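Local coordinates for protein lamina-associated polypeptide 2 isoforms alpha/zeta (Mus musculus, PDB 2V0X) that forms a homodimer through its C-terminal coiled-coil domain and, as a component of the nuclear lamina, probably binds lamin A and chromatin, at the interface of chains A and B. Residues are numbered along the deposited sequence; one frame, centred on the assembly and turned at random. Chains: chain A/B, Lamina-associated polypeptide 2 isoforms alpha/zeta.

The interface of chains A and B. Residues chain A 141-142, 145, 159, 162; chain B 138, 141-142, 145, 159.
A:Leu159 and B:Leu159 meet near the two-fold axis of the LAP2alpha dimer, in the antiparallel coiled coil of its dimerization domain. In each chain helices 100-146 and 152-196 form a hairpin, and this patch lies near its turn, where helices of both chains pack together. The contact is chiefly apolar. The two leucines cross obliquely, with A:Leu159 CD2 lying 3.9 Å from B:Leu159 CD2. The other methyl of each leucine points to the partner's helix 100-146. There B:Leu159 CD1 sits 3.9 Å from A:Ala142 CA, and A:Leu159 CD1 makes the twin contact with B:Ala142. The small alanine side chains let the leucine methyls come close to the helix backbone.

The isoleucines close the patch towards the turn. A:Ile145 CD1 is 3.7 Å from B:Leu159 CD1. B:Ile145 is poorly ordered, and its details are less certain. As modelled, it meets A:Leu159 tip to tip and crosses A:Ile145 at about a right angle. It also takes a different first torsion from A:Ile145, but the poor order makes any departure from two-fold symmetry here doubtful.

At the other side of the leucines, B:Ile138 lies across A:Thr162. B:Ile138 CD1 packs 3.7 Å from A:Thr162 CB, and its CG2 methyl lies 3.5 Å from the backbone O of A:Leu159.

Within chain A, the hydroxyl OG1 of A:Thr162 donates a hydrogen bond of 2.8 Å to the carbonyl O of A:Leu159, one helical turn earlier. OG1 lies between the backbone N and the carbonyl carbon of its own residue (chi1 64°), and from there it reaches that oxygen. The donor is tilted 28° from the carbonyl plane. This bond engages the hydroxyl beside the methyls of B:Ile138.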
ATOM      1  N   ALA A 141      17.532  24.669  13.187  1.00 41.75           N
ATOM      2  CA  ALA A 141      17.010  25.321  14.385  1.00 40.71           C
ATOM      3  C   ALA A 141      17.884  25.002  15.599  1.00 44.48           C
ATOM      4  O   ALA A 141      18.119  25.867  16.456  1.00 47.67           O
ATOM      5  CB  ALA A 141      15.583  24.883  14.641  1.00 39.34           C
ATOM      6  N   ALA A 142      18.343  23.760  15.690  1.00 46.46           N
ATOM      7  CA  ALA A 142      19.195  23.354  16.801  1.00 49.69           C
ATOM      8  C   ALA A 142      20.455  24.229  16.812  1.00 54.84           C
ATOM      9  O   ALA A 142      20.867  24.728  17.863  1.00 58.34           O
ATOM     10  CB  ALA A 142      19.580  21.878  16.668  1.00 49.16           C
ATOM     11  N   ILE A 145      19.530  27.813  18.067  1.00 65.19           N
ATOM     12  CA  ILE A 145      19.285  27.813  19.506  1.00 68.01           C
ATOM     13  C   ILE A 145      20.590  27.692  20.291  1.00 70.64           C
ATOM     14  O   ILE A 145      20.743  28.300  21.350  1.00 71.20           O
ATOM     15  CB  ILE A 145      18.325  26.658  19.902  1.00 68.54           C
ATOM     16  CG1 ILE A 145      16.895  27.007  19.480  1.00 72.22           C
ATOM     17  CG2 ILE A 145      18.396  26.365  21.403  1.00 67.65           C
ATOM     18  CD1 ILE A 145      15.901  25.877  19.681  1.00 74.60           C
ATOM     19  N   LEU A 159      10.839  26.493  13.241  1.00 32.88           N
ATOM     20  CA  LEU A 159      10.010  25.518  13.918  1.00 32.17           C
ATOM     21  C   LEU A 159       8.573  25.563  13.426  1.00 32.75           C
ATOM     22  O   LEU A 159       7.864  24.552  13.464  1.00 36.82           O
ATOM     23  CB  LEU A 159      10.048  25.721  15.434  1.00 33.15           C
ATOM     24  CG  LEU A 159      11.387  25.356  16.069  1.00 34.34           C
ATOM     25  CD1 LEU A 159      11.308  25.552  17.580  1.00 34.10           C
ATOM     26  CD2 LEU A 159      11.734  23.910  15.705  1.00 33.20           C
ATOM     27  N   THR A 162       8.505  23.341  10.527  1.00 37.55           N
ATOM     28  CA  THR A 162       8.559  21.925  10.884  1.00 30.95           C
ATOM     29  C   THR A 162       7.233  21.434  11.414  1.00 29.67           C
ATOM     30  O   THR A 162       6.817  20.309  11.148  1.00 31.90           O
ATOM     31  CB  THR A 162       9.654  21.594  11.924  1.00 26.15           C
ATOM     32  OG1 THR A 162       9.389  22.251  13.170  1.00 33.11           O
ATOM     33  CG2 THR A 162      10.987  21.954  11.403  1.00 20.25           C
TER
ATOM     34  N   ILE B 138       7.633  19.523  18.833  1.00 39.72           N
ATOM     35  CA  ILE B 138       8.072  20.751  18.175  1.00 38.01           C
ATOM     36  C   ILE B 138       7.485  21.958  18.902  1.00 37.53           C
ATOM     37  O   ILE B 138       8.202  22.914  19.195  1.00 37.92           O
ATOM     38  CB  ILE B 138       7.660  20.801  16.677  1.00 37.97           C
ATOM     39  CG1 ILE B 138       8.519  19.827  15.865  1.00 34.80           C
ATOM     40  CG2 ILE B 138       7.814  22.227  16.118  1.00 38.68           C
ATOM     41  CD1 ILE B 138       7.976  19.541  14.485  1.00 36.15           C
ATOM     42  N   ALA B 141       9.207  22.526  22.254  1.00 42.91           N
ATOM     43  CA  ALA B 141      10.505  23.161  22.081  1.00 42.54           C
ATOM     44  C   ALA B 141      10.312  24.650  21.797  1.00 46.61           C
ATOM     45  O   ALA B 141      11.078  25.495  22.275  1.00 47.09           O
ATOM     46  CB  ALA B 141      11.247  22.510  20.935  1.00 41.26           C
ATOM     47  N   ALA B 142       9.290  24.952  21.000  1.00 52.92           N
ATOM     48  CA  ALA B 142       8.952  26.324  20.637  1.00 55.42           C
ATOM     49  C   ALA B 142       8.679  27.141  21.895  1.00 58.39           C
ATOM     50  O   ALA B 142       9.250  28.215  22.074  1.00 61.87           O
ATOM     51  CB  ALA B 142       7.727  26.350  19.720  1.00 54.88           C
ATOM     52  N   ILE B 145      12.010  27.923  24.043  1.00 70.51           N
ATOM     53  CA  ILE B 145      12.828  29.007  23.495  1.00 74.28           C
ATOM     54  C   ILE B 145      12.060  30.323  23.367  1.00 76.31           C
ATOM     55  O   ILE B 145      12.649  31.380  23.136  1.00 77.66           O
ATOM     56  CB  ILE B 145      13.447  28.618  22.136  1.00 76.05           C
ATOM     57  CG1 ILE B 145      12.358  28.231  21.137  1.00 82.05           C
ATOM     58  CG2 ILE B 145      14.409  27.466  22.327  1.00 77.87           C
ATOM     59  CD1 ILE B 145      12.886  27.829  19.773  1.00 85.78           C
ATOM     60  N   LEU B 159      14.502  18.769  20.702  1.00 34.23           N
ATOM     61  CA  LEU B 159      14.787  18.776  19.282  1.00 33.00           C
ATOM     62  C   LEU B 159      15.568  17.546  18.861  1.00 33.20           C
ATOM     63  O   LEU B 159      15.486  17.121  17.714  1.00 36.86           O
ATOM     64  CB  LEU B 159      15.560  20.036  18.880  1.00 33.93           C
ATOM     65  CG  LEU B 159      14.829  21.390  18.895  1.00 35.38           C
ATOM     66  CD1 LEU B 159      15.774  22.453  18.353  1.00 36.96           C
ATOM     67  CD2 LEU B 159      13.542  21.347  18.055  1.00 32.87           C
TER